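Side-chain contacts in Baccell_00875 (Bacteroides cellulosilyticus DSM 14838, PDB 5NO8), which probably cleaves the L-rhamnose caps linked to glucuronic acid on complex arabinogalactan proteins, acting as a polysaccharide lyase: residues A[403-406]-A[407-411]; A[454-457]-A[458-462]; A[341-344]-A[345-349]; A[419-422]-A[423-426]; A[467-470]-A[471-475]. All coordinates share one frame; numbering follows the deposited sequence.

Interaction 1: A[403-406]-A[407-411]; sequences VKQY and LLTKD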
# COMPACT_ATOMS: atom_id res chain seq x y z
N VAL A 403 -22.80 -10.29 6.58
CA VAL A 403 -23.31 -11.53 5.97
C VAL A 403 -22.33 -12.68 6.09
O VAL A 403 -22.71 -13.79 6.48
CB VAL A 403 -23.65 -11.39 4.46
CG1 VAL A 403 -24.09 -12.74 3.91
CG2 VAL A 403 -24.71 -10.35 4.25
N LYS A 404 -21.06 -12.46 5.74
CA LYS A 404 -20.10 -13.55 5.77
C LYS A 404 -19.96 -14.06 7.21
O LYS A 404 -19.92 -15.26 7.42
CB LYS A 404 -18.75 -13.14 5.18
CG LYS A 404 -18.84 -12.92 3.68
CD LYS A 404 -17.48 -12.74 3.04
CE LYS A 404 -17.64 -12.43 1.56
NZ LYS A 404 -16.33 -12.55 0.89
N GLN A 405 -19.93 -13.15 8.17
CA GLN A 405 -19.82 -13.54 9.57
C GLN A 405 -21.12 -14.26 10.04
O GLN A 405 -21.07 -15.22 10.80
CB GLN A 405 -19.52 -12.35 10.47
CG GLN A 405 -19.19 -12.73 11.92
CD GLN A 405 -17.85 -13.43 12.14
OE1 GLN A 405 -17.16 -13.85 11.22
NE2 GLN A 405 -17.51 -13.59 13.41
N TYR A 406 -22.27 -13.82 9.56
CA TYR A 406 -23.51 -14.54 9.80
C TYR A 406 -23.44 -15.97 9.28
O TYR A 406 -23.87 -16.92 9.96
CB TYR A 406 -24.71 -13.79 9.20
CG TYR A 406 -25.94 -14.64 9.37
CD1 TYR A 406 -26.62 -14.65 10.58
CD2 TYR A 406 -26.34 -15.51 8.37
CE1 TYR A 406 -27.72 -15.49 10.78
CE2 TYR A 406 -27.44 -16.35 8.55
CZ TYR A 406 -28.12 -16.33 9.75
OH TYR A 406 -29.20 -17.18 9.94
N LEU A 407 -22.91 -16.16 8.08
CA LEU A 407 -22.87 -17.50 7.49
C LEU A 407 -22.01 -18.46 8.33
O LEU A 407 -22.26 -19.67 8.32
CB LEU A 407 -22.40 -17.46 6.04
CG LEU A 407 -23.35 -16.74 5.07
CD1 LEU A 407 -22.68 -16.63 3.71
CD2 LEU A 407 -24.68 -17.48 4.98
N LEU A 408 -21.03 -17.92 9.06
CA LEU A 408 -20.18 -18.70 9.94
C LEU A 408 -20.79 -18.95 11.29
O LEU A 408 -20.71 -20.07 11.82
CB LEU A 408 -18.81 -18.00 10.09
CG LEU A 408 -17.97 -18.03 8.83
CD1 LEU A 408 -16.83 -17.04 8.95
CD2 LEU A 408 -17.41 -19.43 8.58
N THR A 409 -21.38 -17.91 11.86
CA THR A 409 -21.79 -17.89 13.26
C THR A 409 -23.26 -18.10 13.50
O THR A 409 -23.64 -18.46 14.61
CB THR A 409 -21.43 -16.55 13.93
OG1 THR A 409 -22.22 -15.49 13.35
CG2 THR A 409 -19.97 -16.27 13.79
N LYS A 410 -24.09 -17.82 12.48
CA LYS A 410 -25.56 -17.90 12.53
C LYS A 410 -26.22 -16.98 13.56
O LYS A 410 -27.33 -17.23 14.01
CB LYS A 410 -26.07 -19.34 12.70
CG LYS A 410 -25.33 -20.41 11.91
CD LYS A 410 -25.50 -20.28 10.41
CE LYS A 410 -24.68 -21.36 9.70
NZ LYS A 410 -24.79 -21.26 8.21
N ASP A 411 -25.51 -15.91 13.95
CA ASP A 411 -25.98 -14.96 14.95
C ASP A 411 -27.28 -14.27 14.49
O ASP A 411 -27.27 -13.49 13.53
CB ASP A 411 -24.86 -13.93 15.19
CG ASP A 411 -25.17 -12.92 16.24
OD1 ASP A 411 -26.30 -12.89 16.78
OD2 ASP A 411 -24.26 -12.09 16.52
O HOH W 1 -30.31 -16.81 12.62
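Gln405, Tyr406, Thr409 and Lys410 meet at the C-terminal end of helix 396-409, where Lys410 breaks the helical pattern with a positive phi of 61°. The tight part centres on Gln405 O, which two groups of one residue grip: Thr409 N at 2.9 Å and, from above the carbonyl plane, Thr409 OG1 at 2.8 Å. The Tyr406 ring packs against the same turn. With CG anti to the backbone N (chi1 175°), it runs along the departing chain, and Lys410 CA sits over one face in a CH-pi contact, 4.1 Å from the ring centroid. At the ring edge, in its plane, Asp411 O comes within 3.2 Å of Tyr406 CD1. On the inner side, Val403 CG1 and Leu407 CD1 lie side by side at 4.1 Å, and Val403 continues onto Gln460 and Val464 of helix 448-465.

Outside these close contacts the same helix end is open to solvent, at Leu408 and the Lys410 side chain. A water is hydrogen-bonded to Tyr406 OH at 2.9 Å and weakly to Lys410 O. The lysine chain bends at chi2 and folds back over the helix end, so that Lys410 NZ donates to Leu407 O at 3.0 Å, tilted 26° from the carbonyl plane.

Interaction 2: A[454-457]-A[458-462]; sequences VAEL and YFQMY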
# COMPACT_ATOMS: atom_id res chain seq x y z
N VAL A 454 -23.47 -3.27 -4.15
CA VAL A 454 -24.88 -3.51 -3.89
C VAL A 454 -25.30 -4.90 -4.37
O VAL A 454 -25.99 -5.60 -3.65
CB VAL A 454 -25.78 -2.42 -4.52
CG1 VAL A 454 -27.26 -2.85 -4.50
CG2 VAL A 454 -25.62 -1.14 -3.75
N ALA A 455 -24.88 -5.30 -5.57
CA ALA A 455 -25.19 -6.63 -6.09
C ALA A 455 -24.59 -7.74 -5.25
O ALA A 455 -25.25 -8.76 -4.98
CB ALA A 455 -24.70 -6.76 -7.50
N GLU A 456 -23.35 -7.56 -4.83
CA GLU A 456 -22.72 -8.51 -3.94
C GLU A 456 -23.58 -8.66 -2.71
O GLU A 456 -23.88 -9.78 -2.33
CB GLU A 456 -21.30 -8.08 -3.54
CG GLU A 456 -20.71 -8.90 -2.39
CD GLU A 456 -19.54 -9.80 -2.74
OE1 GLU A 456 -18.84 -9.60 -3.77
OE2 GLU A 456 -19.27 -10.72 -1.93
N LEU A 457 -23.98 -7.56 -2.09
CA LEU A 457 -24.80 -7.63 -0.89
C LEU A 457 -26.04 -8.49 -1.14
O LEU A 457 -26.36 -9.40 -0.36
CB LEU A 457 -25.20 -6.26 -0.36
CG LEU A 457 -26.17 -6.27 0.82
CD1 LEU A 457 -25.52 -6.82 2.09
CD2 LEU A 457 -26.77 -4.92 1.10
N TYR A 458 -26.74 -8.22 -2.25
CA TYR A 458 -27.99 -8.94 -2.52
C TYR A 458 -27.76 -10.43 -2.73
O TYR A 458 -28.49 -11.23 -2.14
CB TYR A 458 -28.76 -8.31 -3.71
CG TYR A 458 -29.29 -6.91 -3.51
CD1 TYR A 458 -29.58 -6.39 -2.26
CD2 TYR A 458 -29.55 -6.09 -4.62
CE1 TYR A 458 -30.08 -5.11 -2.11
CE2 TYR A 458 -30.06 -4.82 -4.48
CZ TYR A 458 -30.33 -4.33 -3.24
OH TYR A 458 -30.82 -3.06 -3.10
N PHE A 459 -26.76 -10.82 -3.50
CA PHE A 459 -26.48 -12.23 -3.69
C PHE A 459 -26.10 -12.92 -2.36
O PHE A 459 -26.53 -14.05 -2.10
CB PHE A 459 -25.40 -12.47 -4.72
CG PHE A 459 -25.77 -12.06 -6.13
CD1 PHE A 459 -26.93 -12.53 -6.74
CD2 PHE A 459 -24.91 -11.24 -6.87
CE1 PHE A 459 -27.22 -12.17 -8.06
CE2 PHE A 459 -25.21 -10.87 -8.16
CZ PHE A 459 -26.37 -11.34 -8.77
N GLN A 460 -25.35 -12.22 -1.51
CA GLN A 460 -25.02 -12.76 -0.18
C GLN A 460 -26.29 -12.91 0.68
O GLN A 460 -26.43 -13.90 1.41
CB GLN A 460 -24.02 -11.85 0.54
CG GLN A 460 -22.67 -11.71 -0.15
CD GLN A 460 -21.77 -12.92 0.00
OE1 GLN A 460 -22.18 -13.96 0.52
NE2 GLN A 460 -20.53 -12.79 -0.48
N MET A 461 -27.17 -11.92 0.62
CA MET A 461 -28.46 -11.97 1.34
C MET A 461 -29.37 -13.12 0.92
O MET A 461 -30.17 -13.59 1.74
CB MET A 461 -29.20 -10.64 1.27
CG MET A 461 -28.61 -9.50 2.08
SD MET A 461 -28.56 -9.81 3.83
CE MET A 461 -30.30 -9.80 4.34
N TYR A 462 -29.25 -13.61 -0.32
CA TYR A 462 -29.91 -14.86 -0.70
C TYR A 462 -29.41 -16.02 0.15
O TYR A 462 -30.20 -16.82 0.63
CB TYR A 462 -29.69 -15.17 -2.18
CG TYR A 462 -30.09 -16.56 -2.63
CD1 TYR A 462 -31.43 -17.00 -2.56
CD2 TYR A 462 -29.15 -17.42 -3.18
CE1 TYR A 462 -31.78 -18.27 -3.01
CE2 TYR A 462 -29.49 -18.68 -3.62
CZ TYR A 462 -30.81 -19.10 -3.55
OH TYR A 462 -31.09 -20.37 -4.00
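Val454 and Tyr458, one turn apart on helix 448-465, form the closest apolar contact, with Val454 CG1 3.4 Å from Tyr458 CE2. The two side chains run alongside each other in the same direction. Tyr458 CG stands anti to its own carbonyl carbon (chi1 -65°), which swings the ring back along the preceding turn; Val454 O consequently lies 3.5 Å above the plane of the Tyr458 ring, displaced toward its rim. The next apolar pair is looser: Leu457 CD1 and Met461 CG are 4.1 Å apart, on the flank that meets Tyr421 and Leu419 of helix 412-429. Phe459 leans over the backbone instead, its CD2 reaching 3.1 Å from Ala455 O, and it packs outward on Leu498 and Ser502 of helix 496-505.

Polar groups mark the rim of this core. At its far end the tyrosine hydroxyl is hydrogen-bonded to Gln430. On another flank Gln460 NE2 donates to Glu456 OE2 at 2.8 Å, with an N-H...O angle of 160°. The acceptor lies in the amide plane, whereas the donor reaches the carboxylate oxygen on its anti side and out of its plane; the two planes are 32° apart. That oxygen also bonds a glycerol, probably from the crystallisation liquor. The glutamine bond by itself pairs a buried amide N-H with a carboxylate oxygen one turn away in the same helix, and would be expected to restrain the ends of both side chains.

Interaction 3: A[341-344]-A[345-349]; sequences LIRK and RVDFI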
# COMPACT_ATOMS: atom_id res chain seq x y z
N LEU A 341 -10.98 -11.16 17.08
CA LEU A 341 -10.80 -9.82 16.46
C LEU A 341 -11.98 -9.53 15.52
O LEU A 341 -12.58 -8.47 15.59
CB LEU A 341 -9.47 -9.71 15.71
CG LEU A 341 -9.04 -8.30 15.28
CD1 LEU A 341 -8.86 -7.39 16.50
CD2 LEU A 341 -7.74 -8.31 14.49
N ILE A 342 -12.31 -10.50 14.68
CA ILE A 342 -13.37 -10.35 13.70
C ILE A 342 -14.73 -10.27 14.39
O ILE A 342 -15.54 -9.44 14.03
CB ILE A 342 -13.33 -11.46 12.65
CG1 ILE A 342 -12.01 -11.38 11.86
CG2 ILE A 342 -14.54 -11.39 11.73
CD1 ILE A 342 -11.84 -12.49 10.85
N ARG A 343 -14.96 -11.12 15.40
CA ARG A 343 -16.19 -11.10 16.17
C ARG A 343 -16.39 -9.74 16.81
O ARG A 343 -17.48 -9.19 16.73
CB ARG A 343 -16.14 -12.15 17.28
CG ARG A 343 -17.42 -12.20 18.10
CD ARG A 343 -17.19 -12.84 19.43
NE ARG A 343 -16.86 -11.82 20.40
CZ ARG A 343 -15.81 -11.81 21.20
NH1 ARG A 343 -14.89 -12.79 21.20
NH2 ARG A 343 -15.68 -10.79 22.03
N LYS A 344 -15.34 -9.19 17.41
CA LYS A 344 -15.45 -7.91 18.06
C LYS A 344 -15.76 -6.80 17.05
O LYS A 344 -16.53 -5.91 17.34
CB LYS A 344 -14.20 -7.59 18.86
CG LYS A 344 -14.13 -8.44 20.14
CD LYS A 344 -13.00 -8.04 21.05
CE LYS A 344 -11.65 -8.48 20.53
NZ LYS A 344 -10.65 -8.33 21.63
N ARG A 345 -15.14 -6.86 15.89
CA ARG A 345 -15.38 -5.85 14.86
C ARG A 345 -16.83 -5.89 14.38
O ARG A 345 -17.49 -4.87 14.27
CB ARG A 345 -14.45 -6.04 13.66
CG ARG A 345 -14.69 -5.07 12.50
CD ARG A 345 -14.60 -3.64 13.00
NE ARG A 345 -15.02 -2.67 12.01
CZ ARG A 345 -15.48 -1.47 12.31
NH1 ARG A 345 -15.56 -1.02 13.57
NH2 ARG A 345 -15.87 -0.69 11.32
N VAL A 346 -17.30 -7.09 14.09
CA VAL A 346 -18.67 -7.28 13.65
C VAL A 346 -19.66 -6.75 14.68
O VAL A 346 -20.59 -6.05 14.32
CB VAL A 346 -18.89 -8.76 13.26
CG1 VAL A 346 -20.35 -9.14 13.18
CG2 VAL A 346 -18.17 -9.02 11.94
N ASP A 347 -19.46 -7.09 15.96
CA ASP A 347 -20.32 -6.58 17.03
C ASP A 347 -20.28 -5.07 17.14
O ASP A 347 -21.29 -4.46 17.38
CB ASP A 347 -19.98 -7.22 18.37
CG ASP A 347 -20.36 -8.71 18.44
OD1 ASP A 347 -21.19 -9.20 17.63
OD2 ASP A 347 -19.82 -9.41 19.33
N PHE A 348 -19.10 -4.47 16.94
CA PHE A 348 -18.98 -3.01 16.95
C PHE A 348 -19.78 -2.37 15.81
O PHE A 348 -20.45 -1.35 16.03
CB PHE A 348 -17.52 -2.58 16.88
CG PHE A 348 -17.29 -1.16 17.29
CD1 PHE A 348 -17.47 -0.12 16.37
CD2 PHE A 348 -16.87 -0.83 18.57
CE1 PHE A 348 -17.30 1.20 16.74
CE2 PHE A 348 -16.67 0.50 18.94
CZ PHE A 348 -16.90 1.52 18.03
N ILE A 349 -19.68 -2.95 14.61
CA ILE A 349 -20.40 -2.42 13.46
C ILE A 349 -21.91 -2.42 13.76
O ILE A 349 -22.58 -1.39 13.62
CB ILE A 349 -20.12 -3.22 12.19
CG1 ILE A 349 -18.68 -2.97 11.72
CG2 ILE A 349 -21.09 -2.81 11.07
CD1 ILE A 349 -18.16 -3.96 10.72
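Val346 N donates to Ile342 O at 2.9 Å, and its N-H...O angle of 170° makes it the straightest bond across this pair of turns in helix 338-352. The side chains of the same two residues follow the backbone: Val346 CG2 lies 3.4 Å from Ile342 O and only loosely, at 4.3 Å, from Ile342 CG2. Both residues face Gln405 of helix 396-409, so this flank is the one turned into the protein.

One position along, on the outer flank, Arg343 and Asp347 carry opposite charges. Asp347 OD2 approaches the guanidinium edge, near its plane, but stays 4.0 Å from Arg343 NE, which makes this a long salt bridge. The carboxylate is itself rotated 44° from the guanidinium plane, and Arg343 NH1 has a second acidic partner in Asp340.

Arg345 is more firmly held. Ile349 CG1 lies over the centre of one face of its guanidinium, 3.5 Å from the plane, while Asp681, Gly653 and Gln353 take its nitrogens. Lys344 likewise reaches out to Glu651. An apolar flank set on helix 396-409 and a charged, more exposed one at Arg343 and Asp347 make this an amphipathic alpha-helix of the C-terminal helical part.

Interaction 4: A[419-422]-A[423-426]; sequences LRYA and DFVR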
# COMPACT_ATOMS: atom_id res chain seq x y z
N LEU A 419 -31.19 -7.61 7.55
CA LEU A 419 -32.50 -7.41 6.88
C LEU A 419 -32.85 -5.93 6.82
O LEU A 419 -33.35 -5.45 5.81
CB LEU A 419 -33.61 -8.25 7.53
CG LEU A 419 -33.43 -9.75 7.26
CD1 LEU A 419 -34.24 -10.56 8.26
CD2 LEU A 419 -33.79 -10.16 5.85
N ARG A 420 -32.55 -5.21 7.90
CA ARG A 420 -32.76 -3.79 7.93
C ARG A 420 -31.85 -3.04 6.99
O ARG A 420 -32.28 -2.07 6.34
CB ARG A 420 -32.58 -3.24 9.33
CG ARG A 420 -33.71 -3.62 10.26
CD ARG A 420 -33.42 -3.15 11.66
NE ARG A 420 -33.17 -1.72 11.71
CZ ARG A 420 -32.16 -1.11 12.34
NH1 ARG A 420 -31.25 -1.80 13.06
NH2 ARG A 420 -32.06 0.22 12.28
N TYR A 421 -30.59 -3.46 6.93
CA TYR A 421 -29.66 -2.82 6.02
C TYR A 421 -30.07 -2.99 4.58
O TYR A 421 -30.12 -2.00 3.82
CB TYR A 421 -28.25 -3.40 6.19
CG TYR A 421 -27.23 -2.68 5.36
CD1 TYR A 421 -27.10 -1.29 5.45
CD2 TYR A 421 -26.39 -3.35 4.50
CE1 TYR A 421 -26.17 -0.61 4.70
CE2 TYR A 421 -25.43 -2.67 3.78
CZ TYR A 421 -25.34 -1.29 3.88
OH TYR A 421 -24.39 -0.62 3.14
N ALA A 422 -30.38 -4.22 4.20
CA ALA A 422 -30.75 -4.54 2.83
C ALA A 422 -32.01 -3.81 2.37
O ALA A 422 -32.12 -3.42 1.20
CB ALA A 422 -30.92 -6.03 2.66
N ASP A 423 -32.94 -3.61 3.29
CA ASP A 423 -34.08 -2.73 3.04
C ASP A 423 -33.71 -1.29 2.85
O ASP A 423 -34.22 -0.64 1.93
CB ASP A 423 -35.09 -2.83 4.16
CG ASP A 423 -36.29 -3.57 3.73
OD1 ASP A 423 -36.24 -4.82 3.69
OD2 ASP A 423 -37.26 -2.89 3.35
N PHE A 424 -32.86 -0.76 3.73
CA PHE A 424 -32.32 0.58 3.53
C PHE A 424 -31.68 0.73 2.15
O PHE A 424 -31.95 1.71 1.45
CB PHE A 424 -31.31 0.97 4.63
CG PHE A 424 -30.34 2.04 4.20
CD1 PHE A 424 -30.72 3.39 4.19
CD2 PHE A 424 -29.05 1.71 3.78
CE1 PHE A 424 -29.83 4.38 3.78
CE2 PHE A 424 -28.16 2.69 3.35
CZ PHE A 424 -28.55 4.03 3.36
N VAL A 425 -30.86 -0.23 1.74
CA VAL A 425 -30.19 -0.15 0.46
C VAL A 425 -31.21 -0.15 -0.71
O VAL A 425 -31.13 0.70 -1.62
CB VAL A 425 -29.17 -1.28 0.26
CG1 VAL A 425 -28.57 -1.26 -1.13
CG2 VAL A 425 -28.06 -1.16 1.32
N ARG A 426 -32.10 -1.13 -0.69
CA ARG A 426 -33.07 -1.30 -1.78
C ARG A 426 -34.01 -0.11 -1.90
O ARG A 426 -34.26 0.38 -3.01
CB ARG A 426 -33.85 -2.61 -1.58
CG ARG A 426 -34.90 -2.91 -2.64
CD ARG A 426 -34.31 -3.20 -4.01
NE ARG A 426 -35.36 -3.11 -5.03
CZ ARG A 426 -35.42 -2.25 -6.05
NH1 ARG A 426 -34.43 -1.37 -6.31
NH2 ARG A 426 -36.47 -2.29 -6.88
O HOH W 2 -34.33 -7.00 3.75
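Tyr421, Phe424 and Val425 form an aromatic and aliphatic cluster within about one turn of helix 412-429, whose regular alpha-helical bonding includes Val425 N to Tyr421 O at 2.8 Å. In the CH-pi contact Val425 CG2 stands over one face of the Tyr421 ring, shifted toward the rim near CZ, 3.8 Å from the centroid and 14° off the ring normal. Tyr421 reaches this place because its CG is anti to the backbone N (chi1 -175°), which carries the ring forward along the helix to the methyl group one turn on.

The aromatic pair is less intimate. The Tyr421 and Phe424 rings are turned 25° against each other, but with centroids 6.0 Å apart they barely overlap. They touch along one side, closest at Tyr421 CE1 and Phe424 CD2, 3.8 Å. Tyr421 also packs on Leu457 of helix 448-465 and meets Tyr366. An alanine here lacks the ring, and Val425 CG2 would probably be left without the face it packs on, with a gap opened beside Phe424 and Leu457.

The polar contacts lie on another flank, where Asp423 is partly exposed and its OD2 forms a salt bridge with Arg427. Leu419 O accepts twice, from Asp423 N at 3.1 Å and from a water at 2.8 Å. The same water donates to Asp423 OD1 at 2.9 Å, linking carboxylate and carbonyl across one turn.

Interaction 5: A[467-470]-A[471-475]; sequences DKQF and VTDGY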
# COMPACT_ATOMS: atom_id res chain seq x y z
N ASP A 467 -34.28 -16.31 0.15
CA ASP A 467 -35.28 -15.53 -0.57
C ASP A 467 -34.80 -15.22 -1.98
O ASP A 467 -33.90 -14.39 -2.18
CB ASP A 467 -35.60 -14.24 0.18
CG ASP A 467 -36.75 -13.46 -0.45
OD1 ASP A 467 -37.16 -13.78 -1.57
OD2 ASP A 467 -37.24 -12.51 0.18
N LYS A 468 -35.44 -15.86 -2.97
CA LYS A 468 -35.03 -15.71 -4.37
C LYS A 468 -35.10 -14.29 -4.92
O LYS A 468 -34.41 -13.98 -5.90
CB LYS A 468 -35.78 -16.68 -5.29
CG LYS A 468 -35.36 -18.13 -5.12
CD LYS A 468 -36.19 -19.05 -6.01
CE LYS A 468 -35.79 -20.49 -5.79
NZ LYS A 468 -36.46 -21.38 -6.77
N GLN A 469 -35.90 -13.42 -4.31
CA GLN A 469 -35.98 -12.02 -4.72
C GLN A 469 -34.63 -11.28 -4.61
O GLN A 469 -34.33 -10.40 -5.40
CB GLN A 469 -37.05 -11.26 -3.92
CG GLN A 469 -37.32 -9.81 -4.35
CD GLN A 469 -37.83 -9.69 -5.79
OE1 GLN A 469 -38.72 -10.44 -6.19
NE2 GLN A 469 -37.28 -8.74 -6.55
N PHE A 470 -33.81 -11.64 -3.63
CA PHE A 470 -32.44 -11.10 -3.56
C PHE A 470 -31.57 -11.41 -4.79
O PHE A 470 -30.77 -10.58 -5.21
CB PHE A 470 -31.74 -11.60 -2.29
CG PHE A 470 -32.19 -10.92 -1.05
CD1 PHE A 470 -31.96 -9.58 -0.88
CD2 PHE A 470 -32.84 -11.62 -0.04
CE1 PHE A 470 -32.37 -8.92 0.26
CE2 PHE A 470 -33.25 -10.97 1.10
CZ PHE A 470 -33.02 -9.61 1.24
N VAL A 471 -31.73 -12.59 -5.36
CA VAL A 471 -30.99 -12.99 -6.52
C VAL A 471 -31.47 -12.17 -7.73
O VAL A 471 -30.66 -11.75 -8.57
CB VAL A 471 -31.15 -14.49 -6.80
CG1 VAL A 471 -30.32 -14.92 -8.00
CG2 VAL A 471 -30.77 -15.32 -5.56
N THR A 472 -32.79 -11.97 -7.81
CA THR A 472 -33.36 -11.09 -8.84
C THR A 472 -32.80 -9.67 -8.73
O THR A 472 -32.35 -9.11 -9.73
CB THR A 472 -34.91 -11.10 -8.78
OG1 THR A 472 -35.36 -12.42 -9.09
CG2 THR A 472 -35.54 -10.09 -9.75
N ASP A 473 -32.79 -9.12 -7.52
CA ASP A 473 -32.29 -7.77 -7.29
C ASP A 473 -30.79 -7.65 -7.59
O ASP A 473 -30.36 -6.65 -8.16
CB ASP A 473 -32.59 -7.30 -5.85
CG ASP A 473 -34.09 -7.16 -5.57
OD1 ASP A 473 -34.89 -7.21 -6.53
OD2 ASP A 473 -34.48 -7.04 -4.40
N GLY A 474 -30.02 -8.67 -7.22
CA GLY A 474 -28.60 -8.72 -7.57
C GLY A 474 -28.38 -8.68 -9.08
O GLY A 474 -27.63 -7.84 -9.60
N TYR A 475 -29.07 -9.58 -9.77
CA TYR A 475 -29.02 -9.68 -11.23
C TYR A 475 -29.43 -8.38 -11.94
O TYR A 475 -28.74 -7.94 -12.86
CB TYR A 475 -29.88 -10.86 -11.68
CG TYR A 475 -30.18 -10.89 -13.16
CD1 TYR A 475 -29.23 -11.35 -14.07
CD2 TYR A 475 -31.43 -10.49 -13.65
CE1 TYR A 475 -29.50 -11.40 -15.43
CE2 TYR A 475 -31.71 -10.53 -15.02
CZ TYR A 475 -30.74 -10.99 -15.89
OH TYR A 475 -31.00 -11.01 -17.24
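Lys468 O accepts from Thr472 N at 3.2 Å and Gln469 O from Asp473 N at 2.9 Å, the first regular alpha-helical bonds at the N-terminal end of helix 469-485.

The leading side-chain bond joins Gln469 to Asp473, an i to i+4 bond of this helix, with Gln469 NE2 2.8 Å from Asp473 OD1. Gln469 CG is anti to the backbone N and its chain bends at chi2 (62°), folding the amide forward over the next turn. The bond is not ideal, since N-H...O is 146° and the flat groups are turned 55° apart. The oxygen is reached on its syn side but well out of the carboxylate plane. Thr472 CG2 lies alongside, 3.9 Å from the Gln469 amide NE2.

Tyr434 is the stronger partner of Asp473 OD1, through its hydroxyl, and Asp473 packs against Tyr458 and Arg426 of neighbouring helices. A leucine in place of Asp473 would probably leave both the Gln469 amide and the Tyr434 hydroxyl without their shared acceptor, freeing the glutamine end to turn. The Phe470 ring packs on Met461 and Ala422 of neighbouring helices. At the entry to the helix Gln469 N donates to Asp467 OD1 at 3.0 Å, meeting it from above the carboxylate plane; an aspartate side chain capping a backbone N-H in this way is the N-terminal capping typical of a helix start.

From the N terminus the order is interaction 3, interaction 1, interaction 4, interaction 2 and interaction 5. Each spans adjacent turns of one helix or its end, so none closes a long loop; they lie in series, and none nests or crosses. Helix 338-352 meets helix 396-409 where Gln405 packs on Ile342 and Val346. Interaction 1 then touches interaction 2 through Val403 and Gln460. The 454-462 segment is central: it also packs on interaction 4, through Leu457 and Tyr421, and on interaction 5, through Phe459 and Gly474. Ala422 and Phe470 join interactions 4 and 5 directly. Interactions 3 and 5 stay about 17 Å apart at their nearest atoms.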